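PDB 3NDN: O-succinylhomoserine sulfhydrylase from Mycobacterium tuberculosis, which probably catalyses the formation of L-homocysteine from O-succinyl-L-homoserine and hydrogen sulfide, using covalently bound pyridoxal 5'-phosphate as its cofactor. Local coordinates for residues E88-I93 against A239-R244; T111-L116 against D121-A126; V170-P175 against V183-V188; A187-A192 against A197-D202. All coordinates share one frame; numbering follows the deposited sequence.

Interaction 1. Residues E88-I93 against A239-R244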
loop_
_atom_site.group_PDB
_atom_site.type_symbol
_atom_site.label_atom_id
_atom_site.label_comp_id
_atom_site.label_asym_id
_atom_site.label_seq_id
_atom_site.Cartn_x
_atom_site.Cartn_y
_atom_site.Cartn_z
ATOM N N GLU A 88 11.173 -17.866 0.326
ATOM C CA GLU A 88 11.767 -18.801 -0.643
ATOM C C GLU A 88 12.754 -18.151 -1.605
ATOM O O GLU A 88 13.789 -18.748 -1.950
ATOM C CB GLU A 88 10.678 -19.586 -1.382
ATOM C CG GLU A 88 11.204 -20.579 -2.431
ATOM C CD GLU A 88 11.719 -21.892 -1.846
ATOM O OE1 GLU A 88 11.743 -22.050 -0.590
ATOM O OE2 GLU A 88 12.093 -22.778 -2.666
ATOM N N ARG A 89 12.454 -16.927 -2.049
ATOM C CA ARG A 89 13.389 -16.176 -2.894
ATOM C C ARG A 89 14.734 -15.926 -2.183
ATOM O O ARG A 89 15.801 -16.152 -2.771
ATOM C CB ARG A 89 12.747 -14.855 -3.404
ATOM C CG ARG A 89 13.602 -14.057 -4.415
ATOM C CD ARG A 89 12.759 -12.960 -5.129
ATOM N NE ARG A 89 11.738 -13.554 -6.000
ATOM C CZ ARG A 89 10.876 -12.870 -6.763
ATOM N NH1 ARG A 89 9.999 -13.533 -7.520
ATOM N NH2 ARG A 89 10.871 -11.535 -6.763
ATOM N N LEU A 90 14.696 -15.496 -0.914
ATOM C CA LEU A 90 15.931 -15.280 -0.150
ATOM C C LEU A 90 16.664 -16.621 0.105
ATOM O O LEU A 90 17.889 -16.681 0.027
ATOM C CB LEU A 90 15.646 -14.549 1.201
ATOM C CG LEU A 90 16.830 -14.188 2.121
ATOM C CD1 LEU A 90 17.925 -13.359 1.420
ATOM C CD2 LEU A 90 16.366 -13.516 3.454
ATOM N N ARG A 91 15.910 -17.684 0.379
ATOM C CA ARG A 91 16.486 -19.025 0.619
ATOM C C ARG A 91 17.240 -19.515 -0.635
ATOM O O ARG A 91 18.344 -20.076 -0.530
ATOM C CB ARG A 91 15.388 -20.041 1.012
ATOM C CG ARG A 91 15.930 -21.437 1.502
ATOM C CD ARG A 91 14.864 -22.573 1.384
ATOM N NE ARG A 91 14.454 -22.848 -0.002
ATOM C CZ ARG A 91 15.231 -23.373 -0.957
ATOM N NH1 ARG A 91 16.515 -23.682 -0.723
ATOM N NH2 ARG A 91 14.728 -23.569 -2.177
ATOM N N LEU A 92 16.652 -19.279 -1.806
ATOM C CA LEU A 92 17.275 -19.634 -3.101
ATOM C C LEU A 92 18.571 -18.872 -3.339
ATOM O O LEU A 92 19.567 -19.485 -3.731
ATOM C CB LEU A 92 16.318 -19.415 -4.284
ATOM C CG LEU A 92 15.220 -20.491 -4.439
ATOM C CD1 LEU A 92 14.050 -19.990 -5.297
ATOM C CD2 LEU A 92 15.797 -21.794 -5.024
ATOM N N ILE A 93 18.554 -17.557 -3.105
ATOM C CA ILE A 93 19.776 -16.705 -3.243
ATOM C C ILE A 93 20.933 -17.169 -2.334
ATOM O O ILE A 93 22.113 -17.188 -2.747
ATOM C CB ILE A 93 19.435 -15.197 -3.008
ATOM C CG1 ILE A 93 18.557 -14.663 -4.160
ATOM C CG2 ILE A 93 20.714 -14.329 -2.827
ATOM C CD1 ILE A 93 17.947 -13.267 -3.905
ATOM N N ALA A 239 15.110 -11.984 8.583
ATOM C CA ALA A 239 14.936 -13.405 8.322
ATOM C C ALA A 239 15.948 -14.270 9.064
ATOM O O ALA A 239 17.074 -13.833 9.334
ATOM C CB ALA A 239 15.023 -13.698 6.807
ATOM N N ILE A 240 15.534 -15.505 9.347
ATOM C CA ILE A 240 16.420 -16.543 9.917
ATOM C C ILE A 240 16.569 -17.706 8.921
ATOM O O ILE A 240 15.570 -18.307 8.513
ATOM C CB ILE A 240 15.866 -17.086 11.250
ATOM C CG1 ILE A 240 15.560 -15.936 12.230
ATOM C CG2 ILE A 240 16.849 -18.109 11.881
ATOM C CD1 ILE A 240 14.557 -16.294 13.341
ATOM N N LEU A 241 17.810 -18.049 8.562
ATOM C CA LEU A 241 18.059 -19.214 7.682
ATOM C C LEU A 241 18.914 -20.316 8.368
ATOM O O LEU A 241 19.908 -19.999 9.029
ATOM C CB LEU A 241 18.681 -18.779 6.345
ATOM C CG LEU A 241 17.924 -17.718 5.509
ATOM C CD1 LEU A 241 18.463 -16.314 5.807
ATOM C CD2 LEU A 241 18.046 -18.015 4.017
ATOM N N GLY A 242 18.507 -21.584 8.208
ATOM C CA GLY A 242 19.189 -22.754 8.835
ATOM C C GLY A 242 18.604 -24.124 8.441
ATOM O O GLY A 242 17.903 -24.236 7.429
ATOM N N ASP A 243 18.926 -25.167 9.214
ATOM C CA ASP A 243 18.483 -26.547 8.921
ATOM C C ASP A 243 16.965 -26.682 9.106
ATOM O O ASP A 243 16.380 -25.984 9.936
ATOM C CB ASP A 243 19.181 -27.557 9.849
ATOM C CG ASP A 243 20.683 -27.677 9.595
ATOM O OD1 ASP A 243 21.141 -27.520 8.448
ATOM O OD2 ASP A 243 21.420 -27.968 10.565
ATOM N N ARG A 244 16.345 -27.585 8.348
ATOM C CA ARG A 244 14.892 -27.836 8.450
ATOM C C ARG A 244 14.393 -28.114 9.880
ATOM O O ARG A 244 13.373 -27.553 10.293
ATOM C CB ARG A 244 14.433 -28.948 7.492
ATOM C CG ARG A 244 12.886 -29.144 7.459
ATOM C CD ARG A 244 12.446 -30.515 6.911
ATOM N NE ARG A 244 13.388 -31.589 7.253
ATOM C CZ ARG A 244 13.415 -32.260 8.408
ATOM N NH1 ARG A 244 12.539 -32.003 9.380
ATOM N NH2 ARG A 244 14.336 -33.197 8.592
#
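Leu90 meets Ala239 and Leu241 in a small apolar contact between helix 81-94 and strand 238-242. Near this contact the two axes come within 10.0 Å, at 47° between their directions. The closest pair is Leu90 CD2 and Ala239 CB, 3.6 Å apart, methyl against methyl. Leu90 CG stands opposite its own backbone N (chi1 -178°), and from there the CD2 branch reaches the strand. The same CD2 also lies 4.2 Å from Leu241 CD1, so one methyl serves two strand residues whose side chains emerge on the same face of the sheet.

Side chain against backbone is the second kind of contact. Leu241 CD2 settles against the helix surface, 3.9 Å from Arg91 CA and 4.2 Å from Leu90 O. Ile240, between the two strand contacts, turns to the other face and packs on helices 105-114 and 244-258. Strand 238-242 is therefore layered between helices, as expected for the central sheet of this fold-type I pyridoxal-phosphate family.

No salt bridge crosses between the segments; the one between Arg91 and Glu88 lies within the helix. Arg91 grips Glu88 side-on: NE reaches Glu88 OE1 at 2.9 Å and NH2 reaches Glu88 OE2 at 2.8 Å. Both oxygens lie in the guanidinium plane, yet they are met from above the carboxylate plane, 51° out of it. Arg91 NH1 is bonded to Ala96 O.

No hydrogen bond crosses either. Cohesion here rests on dispersion among three aliphatic side chains and a helix backbone, while Arg91 directs its charge to Glu88 on its own helix rather than to the strand.

Interaction 2. Residues T111-L116 against D121-A126; sequences TSLGAL and DRLVAA
Leu113 and Leu123 approach each other through single methyls, Leu113 CD2 lying 4.4 Å from Leu123 CD1. The two leucines adopt different conformations to do this. Leu113 places CG opposite its carbonyl carbon (chi1 -68°), and although its first bond runs past the strand, the extended chain brings CD2 up to it. Leu123 instead has CG nearly opposite the backbone N (chi1 163°), and its first side-chain bond heads toward the helix. Phe171 of the neighbouring strand touches both leucines, which places the pair in a larger apolar layer. The contact itself is slight, with 104 Å² buried in all.

These residues lie on helix 105-114 and strand 122-126. The strand is reached by a crossover from edge strand 98-102, which runs in the same direction although its sheet neighbour 238-242 is antiparallel to it. Four other strands of the central sheet stand between the two strands so joined, so the connection is a long one. Its helix end also borders a subunit interface, where Gly114 O is hydrogen-bonded to Arg143 of the second subunit.

Leu116 and Asp121 flank the short turn between helix and strand. The Asp121 carboxylate is directed inward over the turn, where OD2 accepts a hydrogen bond from Gly118 N. Leu116 O is 3.8 Å from Asp121 OD2, a proximity of two acceptors without a bond. The Leu116 side chain leads on to Ala169 and Tyr246.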
loop_
_atom_site.group_PDB
_atom_site.type_symbol
_atom_site.label_atom_id
_atom_site.label_comp_id
_atom_site.label_asym_id
_atom_site.label_seq_id
_atom_site.Cartn_x
_atom_site.Cartn_y
_atom_site.Cartn_z
ATOM N N THR A 111 15.282 -14.029 18.278
ATOM C CA THR A 111 14.569 -15.302 18.121
ATOM C C THR A 111 15.513 -16.464 17.743
ATOM O O THR A 111 15.338 -17.582 18.237
ATOM C CB THR A 111 13.352 -15.175 17.157
ATOM O OG1 THR A 111 12.438 -14.199 17.682
ATOM C CG2 THR A 111 12.617 -16.495 16.991
ATOM N N SER A 112 16.531 -16.192 16.927
ATOM C CA SER A 112 17.465 -17.256 16.503
ATOM C C SER A 112 18.285 -17.758 17.708
ATOM O O SER A 112 18.429 -18.979 17.906
ATOM C CB SER A 112 18.373 -16.803 15.361
ATOM O OG SER A 112 19.286 -15.787 15.764
ATOM N N LEU A 113 18.795 -16.808 18.498
ATOM C CA LEU A 113 19.542 -17.109 19.720
ATOM C C LEU A 113 18.672 -17.713 20.820
ATOM O O LEU A 113 19.101 -18.662 21.502
ATOM C CB LEU A 113 20.277 -15.867 20.237
ATOM C CG LEU A 113 21.428 -15.354 19.378
ATOM C CD1 LEU A 113 21.914 -13.994 19.884
ATOM C CD2 LEU A 113 22.596 -16.361 19.330
ATOM N N GLY A 114 17.460 -17.178 20.992
ATOM C CA GLY A 114 16.506 -17.704 21.968
ATOM C C GLY A 114 16.087 -19.133 21.653
ATOM O O GLY A 114 15.807 -19.925 22.555
ATOM N N ALA A 115 16.060 -19.469 20.364
ATOM C CA ALA A 115 15.757 -20.821 19.909
ATOM C C ALA A 115 16.806 -21.851 20.359
ATOM O O ALA A 115 16.499 -23.038 20.458
ATOM C CB ALA A 115 15.673 -20.831 18.383
ATOM N N LEU A 116 18.040 -21.392 20.565
ATOM C CA LEU A 116 19.170 -22.263 20.938
ATOM C C LEU A 116 19.467 -22.231 22.445
ATOM O O LEU A 116 20.189 -23.108 22.965
ATOM C CB LEU A 116 20.434 -21.852 20.162
ATOM C CG LEU A 116 20.462 -21.998 18.624
ATOM C CD1 LEU A 116 21.657 -21.249 18.029
ATOM C CD2 LEU A 116 20.499 -23.472 18.209
ATOM N N ASP A 121 21.873 -22.738 29.605
ATOM C CA ASP A 121 22.668 -22.917 28.388
ATOM C C ASP A 121 23.758 -21.853 28.269
ATOM O O ASP A 121 23.723 -20.851 28.978
ATOM C CB ASP A 121 21.765 -22.918 27.150
ATOM C CG ASP A 121 20.872 -24.152 27.079
ATOM O OD1 ASP A 121 21.332 -25.264 27.435
ATOM O OD2 ASP A 121 19.708 -24.011 26.658
ATOM N N ARG A 122 24.719 -22.074 27.370
ATOM C CA ARG A 122 25.960 -21.276 27.302
ATOM C C ARG A 122 26.193 -20.663 25.907
ATOM O O ARG A 122 26.122 -21.376 24.903
ATOM C CB ARG A 122 27.150 -22.168 27.686
ATOM C CG ARG A 122 28.525 -21.481 27.749
ATOM C CD ARG A 122 29.584 -22.407 28.402
ATOM N NE ARG A 122 30.765 -21.660 28.853
ATOM C CZ ARG A 122 31.847 -21.442 28.113
ATOM N NH1 ARG A 122 31.924 -21.934 26.881
ATOM N NH2 ARG A 122 32.862 -20.743 28.611
ATOM N N LEU A 123 26.493 -19.359 25.875
ATOM C CA LEU A 123 26.782 -18.606 24.635
ATOM C C LEU A 123 28.195 -18.017 24.660
ATOM O O LEU A 123 28.609 -17.460 25.674
ATOM C CB LEU A 123 25.743 -17.466 24.446
ATOM C CG LEU A 123 25.999 -16.295 23.473
ATOM C CD1 LEU A 123 26.073 -16.771 22.026
ATOM C CD2 LEU A 123 24.951 -15.177 23.597
ATOM N N VAL A 124 28.933 -18.154 23.553
ATOM C CA VAL A 124 30.202 -17.431 23.369
ATOM C C VAL A 124 30.067 -16.413 22.220
ATOM O O VAL A 124 29.790 -16.786 21.080
ATOM C CB VAL A 124 31.392 -18.398 23.123
ATOM C CG1 VAL A 124 32.683 -17.626 22.870
ATOM C CG2 VAL A 124 31.569 -19.343 24.320
ATOM N N ALA A 125 30.282 -15.134 22.519
ATOM C CA ALA A 125 30.044 -14.077 21.525
ATOM C C ALA A 125 31.244 -13.164 21.378
ATOM O O ALA A 125 31.968 -12.961 22.344
ATOM C CB ALA A 125 28.818 -13.256 21.923
ATOM N N ALA A 126 31.457 -12.615 20.178
ATOM C CA ALA A 126 32.436 -11.530 19.976
ATOM C C ALA A 126 31.926 -10.255 20.653
ATOM O O ALA A 126 30.714 -10.062 20.783
ATOM C CB ALA A 126 32.676 -11.281 18.492
#

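Interaction 3. Residues V170-P175 against V183-V188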
loop_
_atom_site.group_PDB
_atom_site.type_symbol
_atom_site.label_atom_id
_atom_site.label_comp_id
_atom_site.label_asym_id
_atom_site.label_seq_id
_atom_site.Cartn_x
_atom_site.Cartn_y
_atom_site.Cartn_z
ATOM N N VAL A 170 27.358 -19.916 19.317
ATOM C CA VAL A 170 28.396 -18.923 19.020
ATOM C C VAL A 170 27.763 -17.814 18.136
ATOM O O VAL A 170 27.040 -18.127 17.179
ATOM C CB VAL A 170 29.591 -19.595 18.295
ATOM C CG1 VAL A 170 30.467 -18.573 17.543
ATOM C CG2 VAL A 170 30.450 -20.420 19.300
ATOM N N PHE A 171 28.014 -16.541 18.456
ATOM C CA PHE A 171 27.467 -15.403 17.666
ATOM C C PHE A 171 28.555 -14.354 17.358
ATOM O O PHE A 171 29.276 -13.948 18.262
ATOM C CB PHE A 171 26.303 -14.738 18.426
ATOM C CG PHE A 171 25.677 -13.554 17.700
ATOM C CD1 PHE A 171 24.884 -13.747 16.577
ATOM C CD2 PHE A 171 25.906 -12.247 18.131
ATOM C CE1 PHE A 171 24.315 -12.653 15.889
ATOM C CE2 PHE A 171 25.331 -11.147 17.457
ATOM C CZ PHE A 171 24.537 -11.358 16.332
ATOM N N PHE A 172 28.663 -13.911 16.095
ATOM C CA PHE A 172 29.534 -12.771 15.725
ATOM C C PHE A 172 29.066 -12.075 14.426
ATOM O O PHE A 172 28.267 -12.648 13.681
ATOM C CB PHE A 172 31.023 -13.183 15.609
ATOM C CG PHE A 172 31.308 -14.258 14.559
ATOM C CD1 PHE A 172 31.556 -13.917 13.230
ATOM C CD2 PHE A 172 31.370 -15.607 14.923
ATOM C CE1 PHE A 172 31.825 -14.904 12.258
ATOM C CE2 PHE A 172 31.638 -16.610 13.967
ATOM C CZ PHE A 172 31.869 -16.262 12.623
ATOM N N GLU A 173 29.559 -10.852 14.198
ATOM C CA GLU A 173 29.430 -10.120 12.919
ATOM C C GLU A 173 30.819 -9.976 12.292
ATOM O O GLU A 173 31.806 -9.816 13.022
ATOM C CB GLU A 173 28.896 -8.695 13.139
ATOM C CG GLU A 173 27.530 -8.571 13.822
ATOM C CD GLU A 173 27.298 -7.178 14.432
ATOM O OE1 GLU A 173 27.883 -6.180 13.929
ATOM O OE2 GLU A 173 26.532 -7.084 15.420
ATOM N N THR A 174 30.896 -10.024 10.955
ATOM C CA THR A 174 32.148 -9.718 10.227
ATOM C C THR A 174 31.862 -9.187 8.808
ATOM O O THR A 174 31.043 -9.762 8.098
ATOM C CB THR A 174 33.156 -10.923 10.193
ATOM O OG1 THR A 174 34.388 -10.513 9.577
ATOM C CG2 THR A 174 32.592 -12.134 9.437
ATOM N N PRO A 175 32.466 -8.046 8.427
ATOM C CA PRO A 175 33.275 -7.110 9.236
ATOM C C PRO A 175 32.453 -6.466 10.367
ATOM O O PRO A 175 31.220 -6.512 10.310
ATOM C CB PRO A 175 33.683 -6.028 8.233
ATOM C CG PRO A 175 33.523 -6.663 6.852
ATOM C CD PRO A 175 32.341 -7.594 7.021
ATOM N N VAL A 183 36.472 -11.447 11.633
ATOM C CA VAL A 183 36.537 -12.747 12.316
ATOM C C VAL A 183 36.801 -13.839 11.254
ATOM O O VAL A 183 36.195 -13.810 10.182
ATOM C CB VAL A 183 35.215 -13.048 13.081
ATOM C CG1 VAL A 183 35.255 -14.427 13.737
ATOM C CG2 VAL A 183 34.932 -11.958 14.130
ATOM N N ASP A 184 37.721 -14.770 11.537
ATOM C CA ASP A 184 38.051 -15.870 10.607
ATOM C C ASP A 184 36.931 -16.934 10.645
ATOM O O ASP A 184 36.905 -17.763 11.559
ATOM C CB ASP A 184 39.407 -16.494 11.004
ATOM C CG ASP A 184 40.010 -17.405 9.923
ATOM O OD1 ASP A 184 39.285 -18.138 9.231
ATOM O OD2 ASP A 184 41.257 -17.435 9.801
ATOM N N ILE A 185 36.025 -16.919 9.666
ATOM C CA ILE A 185 34.807 -17.778 9.727
ATOM C C ILE A 185 35.123 -19.291 9.800
ATOM O O ILE A 185 34.630 -19.983 10.699
ATOM C CB ILE A 185 33.789 -17.466 8.579
ATOM C CG1 ILE A 185 33.303 -16.012 8.644
ATOM C CG2 ILE A 185 32.568 -18.427 8.609
ATOM C CD1 ILE A 185 32.578 -15.540 7.342
ATOM N N ALA A 186 35.938 -19.800 8.871
ATOM C CA ALA A 186 36.272 -21.238 8.853
ATOM C C ALA A 186 36.982 -21.720 10.131
ATOM O O ALA A 186 36.690 -22.805 10.633
ATOM C CB ALA A 186 37.087 -21.607 7.620
ATOM N N ALA A 187 37.913 -20.922 10.650
ATOM C CA ALA A 187 38.657 -21.317 11.849
ATOM C C ALA A 187 37.771 -21.305 13.108
ATOM O O ALA A 187 37.850 -22.213 13.938
ATOM C CB ALA A 187 39.895 -20.440 12.022
ATOM N N VAL A 188 36.919 -20.290 13.245
ATOM C CA VAL A 188 36.013 -20.220 14.398
ATOM C C VAL A 188 34.953 -21.340 14.335
ATOM O O VAL A 188 34.627 -21.944 15.360
ATOM C CB VAL A 188 35.355 -18.815 14.545
ATOM C CG1 VAL A 188 34.213 -18.835 15.572
ATOM C CG2 VAL A 188 36.416 -17.778 14.921
#
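Val183 sets its CG1 methyl over the middle of the Phe172 ring, 3.8 Å from the centroid and only 12° off the ring normal, a clear CH-pi contact. The ring is the large bump of strand 169-173, and Val183, just ahead of the N-cap, together with Ile185 and Val188 of helix 185-194 forms the hollow. Phe172 CG sits between its backbone N and carbonyl carbon (chi1 60°), a setting that stands the ring up from the strand into this hollow. Ile185 CG1 lies at the ring edge, near its plane, 4.1 Å from Phe172 CE1. On another side Val188 CG1 comes obliquely to within 3.8 Å of Phe172 CE2, and the same methyl lies 4.2 Å from Val170 CG1.

A smaller fit follows at Thr174, whose CG2 methyl rests 4.0 Å from Ile185 CD1. Its hydroxyl oxygen faces the other way along the segment: Val183 N donates to Thr174 OG1 at 3.1 Å, with a nearly straight N-H...O angle of 166°. Asp184, the helix N-cap, adds a weak bond from Ala187 N to its OD1.

This is the outgoing half of a beta-alpha-beta unit made of strand 169-173, helix 185-194 and strand 198-202. Chemically, the aliphatic casing grips the aromatic ring from several directions, and one directional bond ties the lead-in of the helix to the loop after the strand, with the buried Thr174 oxygen satisfying a backbone N-H.

Interaction 4. Residues A187-A192 against A197-D202; sequences AVTELA and AKVVLD
Ala192 offers its flat peptide carbonyl to Ala197, there being no aromatic ring or charged planar group in the contact. Ala197 N approaches Ala192 O from 31° outside the carbonyl plane, neither squarely over the face nor at the edge. The bond is nonetheless sound, 3.0 Å from Ala197 N to Ala192 O with an N-H...O angle of 154°. Ala197 CB is 3.6 Å from Ala192 O, beside the N-H that bonds to it.

The apolar part centres on Val199, which reaches from the strand toward the helix. Val199 CG2 is 3.5 Å from Ala192 CB, closer than ordinary van der Waals contact, and 4.2 Å from Thr189 CA. The other branch, Val199 CG1, comes to 4.2 Å from Thr189 OG1. The Thr189 and Val199 side chains cross at about a right angle. Thr189 OG1 lies beside its own backbone N (chi1 -66°), a position from which it is bonded to Ile185 O one turn earlier in the helix.

Helix 185-194 here returns to the sheet through strand 198-202, completing the beta-alpha-beta unit begun by strand 169-173. Val170 of that first strand also touches Ala192, so the small methyl packs against both parallel strands.

The alpha carbons of Ala192 and Ala197 come within 5.3 Å, a close approach consistent with the small side chains of the two residues. In chemical terms, a backbone hydrogen bond fixes the turn, and Thr189 directs its polar atom back to its own helix.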
loop_
_atom_site.group_PDB
_atom_site.type_symbol
_atom_site.label_atom_id
_atom_site.label_comp_id
_atom_site.label_asym_id
_atom_site.label_seq_id
_atom_site.Cartn_x
_atom_site.Cartn_y
_atom_site.Cartn_z
ATOM N N ALA A 187 37.913 -20.922 10.650
ATOM C CA ALA A 187 38.657 -21.317 11.849
ATOM C C ALA A 187 37.771 -21.305 13.108
ATOM O O ALA A 187 37.850 -22.213 13.938
ATOM C CB ALA A 187 39.895 -20.440 12.022
ATOM N N VAL A 188 36.919 -20.290 13.245
ATOM C CA VAL A 188 36.013 -20.220 14.398
ATOM C C VAL A 188 34.953 -21.340 14.335
ATOM O O VAL A 188 34.627 -21.944 15.360
ATOM C CB VAL A 188 35.355 -18.815 14.545
ATOM C CG1 VAL A 188 34.213 -18.835 15.572
ATOM C CG2 VAL A 188 36.416 -17.778 14.921
ATOM N N THR A 189 34.458 -21.635 13.136
ATOM C CA THR A 189 33.463 -22.706 12.933
ATOM C C THR A 189 34.029 -24.092 13.356
ATOM O O THR A 189 33.322 -24.912 13.971
ATOM C CB THR A 189 32.955 -22.726 11.462
ATOM O OG1 THR A 189 32.215 -21.523 11.188
ATOM C CG2 THR A 189 32.023 -23.906 11.215
ATOM N N GLU A 190 35.306 -24.325 13.044
ATOM C CA GLU A 190 35.984 -25.570 13.419
ATOM C C GLU A 190 36.027 -25.742 14.953
ATOM O O GLU A 190 35.664 -26.807 15.459
ATOM C CB GLU A 190 37.396 -25.641 12.797
ATOM N N LEU A 191 36.433 -24.695 15.678
ATOM C CA LEU A 191 36.465 -24.711 17.159
ATOM C C LEU A 191 35.087 -24.847 17.803
ATOM O O LEU A 191 34.956 -25.469 18.862
ATOM C CB LEU A 191 37.139 -23.449 17.724
ATOM C CG LEU A 191 38.616 -23.153 17.446
ATOM C CD1 LEU A 191 38.920 -21.694 17.770
ATOM C CD2 LEU A 191 39.566 -24.097 18.224
ATOM N N ALA A 192 34.071 -24.229 17.188
ATOM C CA ALA A 192 32.704 -24.258 17.701
ATOM C C ALA A 192 32.094 -25.656 17.600
ATOM O O ALA A 192 31.421 -26.108 18.531
ATOM C CB ALA A 192 31.818 -23.233 16.950
ATOM N N ALA A 197 28.682 -26.723 19.647
ATOM C CA ALA A 197 27.885 -25.485 19.465
ATOM C C ALA A 197 27.427 -25.248 18.016
ATOM O O ALA A 197 28.064 -25.730 17.072
ATOM C CB ALA A 197 28.673 -24.270 19.973
ATOM N N LYS A 198 26.318 -24.513 17.862
ATOM C CA LYS A 198 25.824 -24.070 16.543
ATOM C C LYS A 198 26.268 -22.628 16.281
ATOM O O LYS A 198 26.104 -21.763 17.142
ATOM C CB LYS A 198 24.288 -24.153 16.467
ATOM C CG LYS A 198 23.691 -25.553 16.690
ATOM C CD LYS A 198 24.041 -26.523 15.549
ATOM C CE LYS A 198 23.644 -27.953 15.897
ATOM N NZ LYS A 198 23.687 -28.866 14.710
ATOM N N VAL A 199 26.785 -22.366 15.083
ATOM C CA VAL A 199 27.342 -21.050 14.754
ATOM C C VAL A 199 26.306 -20.131 14.087
ATOM O O VAL A 199 25.773 -20.478 13.029
ATOM C CB VAL A 199 28.577 -21.193 13.836
ATOM C CG1 VAL A 199 29.126 -19.826 13.429
ATOM C CG2 VAL A 199 29.673 -22.031 14.525
ATOM N N VAL A 200 26.031 -18.972 14.698
ATOM C CA VAL A 200 25.095 -17.966 14.126
ATOM C C VAL A 200 25.895 -16.764 13.598
ATOM O O VAL A 200 26.546 -16.065 14.375
ATOM C CB VAL A 200 24.003 -17.477 15.160
ATOM C CG1 VAL A 200 22.968 -16.517 14.497
ATOM C CG2 VAL A 200 23.265 -18.651 15.792
ATOM N N LEU A 201 25.854 -16.555 12.273
ATOM C CA LEU A 201 26.505 -15.420 11.601
ATOM C C LEU A 201 25.489 -14.320 11.255
ATOM O O LEU A 201 24.494 -14.605 10.604
ATOM C CB LEU A 201 27.178 -15.888 10.288
ATOM C CG LEU A 201 27.793 -14.835 9.350
ATOM C CD1 LEU A 201 29.054 -14.210 9.968
ATOM C CD2 LEU A 201 28.116 -15.415 7.938
ATOM N N ASP A 202 25.760 -13.089 11.696
ATOM C CA ASP A 202 25.016 -11.875 11.290
ATOM C C ASP A 202 25.762 -11.295 10.084
ATOM O O ASP A 202 26.878 -10.794 10.232
ATOM C CB ASP A 202 24.966 -10.897 12.494
ATOM C CG ASP A 202 24.417 -9.508 12.148
ATOM O OD1 ASP A 202 24.499 -9.066 10.978
ATOM O OD2 ASP A 202 23.915 -8.834 13.085
#

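How the interactions relate
All four contacts build on one seven-stranded sheet. Interactions 3 and 4 share Ala187 and Val188 on helix 185-194, with centres about 7 Å apart, and their strands pair directly, Val170 O lying 2.8 Å from Val200 N. Interaction 2 joins the other edge of strand 169-173 and, from the opposite side of the sheet, packs on interaction 4 through Leu116 CD1 and Val200 CG2 at 3.8 Å. Interaction 1 stands apart, its centre about 19 Å from that of interaction 2, yet Ile240 CG2 touches Ser112 CB at 4.0 Å. Strand 198-202 leads to the cofactor: Asp202 OD2 lies close to N1 of the pyridoxal-phosphate lysine at position 227.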